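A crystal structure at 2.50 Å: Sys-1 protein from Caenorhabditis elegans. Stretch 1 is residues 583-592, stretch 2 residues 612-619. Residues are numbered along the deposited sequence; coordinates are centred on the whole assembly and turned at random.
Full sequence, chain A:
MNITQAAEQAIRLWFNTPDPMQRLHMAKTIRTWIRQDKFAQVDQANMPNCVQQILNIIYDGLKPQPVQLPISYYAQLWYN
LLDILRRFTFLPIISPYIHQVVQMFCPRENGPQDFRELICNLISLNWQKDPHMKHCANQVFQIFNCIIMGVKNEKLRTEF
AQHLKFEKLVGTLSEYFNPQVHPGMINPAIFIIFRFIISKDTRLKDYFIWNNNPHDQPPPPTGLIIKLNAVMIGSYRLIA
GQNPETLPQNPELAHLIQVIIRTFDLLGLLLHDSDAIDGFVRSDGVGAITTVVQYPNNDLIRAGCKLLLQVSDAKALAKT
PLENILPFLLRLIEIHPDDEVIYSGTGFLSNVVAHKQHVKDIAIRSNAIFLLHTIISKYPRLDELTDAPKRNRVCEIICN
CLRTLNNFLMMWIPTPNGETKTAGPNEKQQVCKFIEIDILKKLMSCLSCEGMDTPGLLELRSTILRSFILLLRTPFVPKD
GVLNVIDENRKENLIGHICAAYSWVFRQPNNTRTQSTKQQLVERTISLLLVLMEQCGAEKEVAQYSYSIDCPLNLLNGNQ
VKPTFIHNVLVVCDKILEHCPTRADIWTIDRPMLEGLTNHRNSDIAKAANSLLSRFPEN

Stretch 1, residues 583-592: RADIWTIDRP
Stretch 2, residues 612-619: LLSRFPEN

The polar anchor of this contact is Arg591, whose NH1 donates a weak hydrogen bond to Pro617 O at 2.8 Å; the N-H...O angle is only 128°, so the distance is better than the aim. The carbonyl sits at the edge of the guanidinium, near its plane. Glu618 adds charge rather than direction: Arg591 NH2 and Glu618 OE2 form a long salt bridge of 3.8 Å, with the oxygen well out of the guanidinium plane and no N-H pointing at it. Arg591, whose CA-CB bond points sideways, runs nearly straight (chi1 to chi3 all t, chi4 98°), which brings its end nearer to stretch 2. The CA-CB bond of Glu618 points away from stretch 1, and the side chain brings its end nearer with chi1 t, chi2 p and chi3 65°. The guanidinium is also sandwiched, with Leu613 CD1 over one face, 4.2 Å from Arg591 NH2, and Glu618 O over the opposite face. Leu613 takes chi1 t and chi2 p.

The backbones set this up. Stretch 1 is helical from Arg583 to Ile586, closed by a hydrogen bond from Trp587 N to Arg583 O at 2.9 Å. Trp587 leaves helical phi/psi at -62/157, and Thr588 (-121/113) and Ile589 (-113/163) continue extended. Asp590 (-92/91, chi1 t) then caps the helix that begins at Arg591. Stretch 2 enters in a helix that begins earlier in the chain and passes through a type I turn from Leu613 to Phe616, with Phe616 N hydrogen-bonded to Leu613 O at 3.2 Å. Phe616 (-87/156) and Pro617 (-57/161) then extend the chain. In register, Ala584 CA lies 5.5 Å from Phe616 CA, and Arg591 CA 8.3 Å from Leu613 CA.

Phe616 is the apolar centre, its CA-CB bond pointing toward stretch 1, with chi1 m and chi2 -94°. Ile589, with chi1 p and chi2 t, sets CD1 over the ring face, 3.8 Å from the Phe616 centroid and 11° off the normal: a CH-pi contact. Trp587 (chi1 m, chi2 -16°) meets it edge-on from its own ring, Trp587 CE3 to Phe616 CZ being 4.2 Å. Ala584 sits where the backbones come near each other: its CB is 4.2 Å from Phe616 CD1 and 3.7 Å from Arg615 O, while Ala584 O lies 3.5 Å from Phe616 CD1.

At the margin, Asp585 (chi1 m) brings OD1 to 3.2 Å from Pro617 CG, a contact without a hydrogen bond. The two stretches bury 521 Å² in all. The rule is economical: one aromatic ring gathers an alanine, an isoleucine and the edge of a tryptophan, and one long arginine reaches Pro617 O through a weak hydrogen bond and faces the charge of Glu618.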

# COMPACT_ATOMS: atom_id res chain seq x y z
N ARG A 583 16.35 -38.06 -28.51
CA ARG A 583 15.31 -37.04 -28.34
C ARG A 583 15.03 -36.26 -29.62
O ARG A 583 13.93 -35.73 -29.80
CB ARG A 583 15.65 -36.07 -27.21
CG ARG A 583 15.28 -36.59 -25.86
CD ARG A 583 15.52 -35.56 -24.79
NE ARG A 583 15.96 -36.24 -23.58
CZ ARG A 583 16.16 -35.66 -22.41
NH1 ARG A 583 15.95 -34.36 -22.24
NH2 ARG A 583 16.57 -36.40 -21.39
N ALA A 584 16.01 -36.23 -30.52
CA ALA A 584 15.86 -35.57 -31.81
C ALA A 584 14.79 -36.23 -32.66
O ALA A 584 14.03 -35.55 -33.35
CB ALA A 584 17.20 -35.55 -32.55
N ASP A 585 14.71 -37.55 -32.62
CA ASP A 585 13.71 -38.29 -33.37
C ASP A 585 12.33 -38.24 -32.72
O ASP A 585 11.30 -38.36 -33.39
CB ASP A 585 14.16 -39.73 -33.55
CG ASP A 585 15.53 -39.82 -34.19
OD1 ASP A 585 15.59 -40.16 -35.39
OD2 ASP A 585 16.54 -39.53 -33.49
N ILE A 586 12.31 -38.07 -31.41
CA ILE A 586 11.08 -38.06 -30.64
C ILE A 586 10.39 -36.70 -30.67
O ILE A 586 9.17 -36.63 -30.75
CB ILE A 586 11.34 -38.50 -29.20
CG1 ILE A 586 11.97 -39.89 -29.20
CG2 ILE A 586 10.05 -38.48 -28.38
CD1 ILE A 586 12.62 -40.28 -27.89
N TRP A 587 11.18 -35.62 -30.62
CA TRP A 587 10.62 -34.27 -30.64
C TRP A 587 9.88 -34.01 -31.93
O TRP A 587 10.11 -34.67 -32.93
CB TRP A 587 11.70 -33.20 -30.47
CG TRP A 587 12.27 -33.12 -29.10
CD1 TRP A 587 11.75 -33.66 -27.97
CD2 TRP A 587 13.46 -32.43 -28.71
NE1 TRP A 587 12.54 -33.37 -26.91
CE2 TRP A 587 13.60 -32.61 -27.33
CE3 TRP A 587 14.42 -31.68 -29.39
CZ2 TRP A 587 14.67 -32.07 -26.60
CZ3 TRP A 587 15.49 -31.13 -28.67
CH2 TRP A 587 15.60 -31.33 -27.29
N THR A 588 8.95 -33.06 -31.89
CA THR A 588 8.28 -32.62 -33.09
C THR A 588 8.54 -31.13 -33.25
O THR A 588 8.09 -30.32 -32.43
CB THR A 588 6.78 -32.96 -33.05
OG1 THR A 588 6.62 -34.39 -33.07
CG2 THR A 588 6.05 -32.37 -34.26
N ILE A 589 9.30 -30.78 -34.29
CA ILE A 589 9.71 -29.40 -34.54
C ILE A 589 9.09 -28.82 -35.81
O ILE A 589 8.56 -29.54 -36.66
CB ILE A 589 11.26 -29.25 -34.62
CG1 ILE A 589 11.83 -29.95 -35.86
CG2 ILE A 589 11.91 -29.76 -33.34
CD1 ILE A 589 13.28 -29.59 -36.17
N ASP A 590 9.15 -27.49 -35.90
CA ASP A 590 8.85 -26.75 -37.12
C ASP A 590 10.17 -26.58 -37.85
O ASP A 590 10.90 -25.61 -37.62
CB ASP A 590 8.24 -25.39 -36.76
CG ASP A 590 7.75 -24.61 -37.98
OD1 ASP A 590 8.26 -24.80 -39.10
OD2 ASP A 590 6.84 -23.77 -37.80
N ARG A 591 10.48 -27.54 -38.70
CA ARG A 591 11.77 -27.59 -39.38
C ARG A 591 12.08 -26.36 -40.28
O ARG A 591 13.19 -25.84 -40.22
CB ARG A 591 11.91 -28.90 -40.17
CG ARG A 591 13.35 -29.27 -40.46
CD ARG A 591 13.47 -30.33 -41.54
NE ARG A 591 14.84 -30.38 -42.04
CZ ARG A 591 15.76 -31.26 -41.65
NH1 ARG A 591 15.47 -32.19 -40.74
NH2 ARG A 591 16.97 -31.20 -42.17
N PRO A 592 11.11 -25.91 -41.11
CA PRO A 592 11.38 -24.73 -41.94
C PRO A 592 11.69 -23.48 -41.13
O PRO A 592 12.49 -22.64 -41.56
CB PRO A 592 10.07 -24.53 -42.72
CG PRO A 592 9.41 -25.86 -42.71
CD PRO A 592 9.76 -26.44 -41.37
N LEU A 612 22.37 -27.17 -34.57
CA LEU A 612 21.18 -27.88 -34.10
C LEU A 612 20.48 -28.63 -35.23
O LEU A 612 19.97 -29.74 -35.02
CB LEU A 612 20.21 -26.93 -33.38
CG LEU A 612 18.88 -27.47 -32.82
CD1 LEU A 612 19.08 -28.60 -31.83
CD2 LEU A 612 18.08 -26.36 -32.19
N LEU A 613 20.45 -28.03 -36.42
CA LEU A 613 19.83 -28.66 -37.60
C LEU A 613 20.40 -30.05 -37.93
O LEU A 613 19.65 -30.99 -38.22
CB LEU A 613 19.96 -27.73 -38.82
CG LEU A 613 19.10 -28.00 -40.05
CD1 LEU A 613 17.61 -27.78 -39.75
CD2 LEU A 613 19.55 -27.11 -41.22
N SER A 614 21.73 -30.18 -37.86
CA SER A 614 22.40 -31.44 -38.19
C SER A 614 22.04 -32.61 -37.28
O SER A 614 22.37 -33.76 -37.58
CB SER A 614 23.92 -31.24 -38.22
OG SER A 614 24.44 -31.11 -36.91
N ARG A 615 21.38 -32.33 -36.16
CA ARG A 615 21.00 -33.37 -35.20
C ARG A 615 19.81 -34.21 -35.66
O ARG A 615 19.67 -35.38 -35.27
CB ARG A 615 20.68 -32.77 -33.83
CG ARG A 615 21.74 -31.87 -33.24
CD ARG A 615 22.74 -32.63 -32.40
NE ARG A 615 23.63 -31.71 -31.71
CZ ARG A 615 24.76 -32.07 -31.10
NH1 ARG A 615 25.13 -33.35 -31.10
NH2 ARG A 615 25.51 -31.16 -30.49
N PHE A 616 18.96 -33.61 -36.48
CA PHE A 616 17.66 -34.20 -36.82
C PHE A 616 17.69 -35.18 -37.99
O PHE A 616 18.59 -35.11 -38.83
CB PHE A 616 16.64 -33.08 -37.03
CG PHE A 616 16.29 -32.36 -35.77
CD1 PHE A 616 15.19 -32.76 -35.02
CD2 PHE A 616 17.09 -31.33 -35.30
CE1 PHE A 616 14.88 -32.12 -33.83
CE2 PHE A 616 16.80 -30.69 -34.12
CZ PHE A 616 15.69 -31.08 -33.38
N PRO A 617 16.71 -36.10 -38.05
CA PRO A 617 16.61 -36.94 -39.25
C PRO A 617 16.45 -36.10 -40.52
O PRO A 617 16.08 -34.92 -40.46
CB PRO A 617 15.34 -37.77 -38.99
CG PRO A 617 15.18 -37.76 -37.52
CD PRO A 617 15.68 -36.44 -37.05
N GLU A 618 16.75 -36.71 -41.67
CA GLU A 618 16.66 -36.01 -42.95
C GLU A 618 15.21 -35.84 -43.41
O GLU A 618 14.89 -34.89 -44.14
CB GLU A 618 17.51 -36.71 -44.03
CG GLU A 618 17.85 -35.82 -45.24
CD GLU A 618 18.23 -34.39 -44.84
OE1 GLU A 618 19.27 -34.20 -44.17
OE2 GLU A 618 17.47 -33.46 -45.20
N ASN A 619 14.35 -36.76 -42.95
CA ASN A 619 12.90 -36.78 -43.23
C ASN A 619 12.40 -35.78 -44.27
O ASN A 619 12.47 -36.03 -45.48
CB ASN A 619 12.12 -36.62 -41.92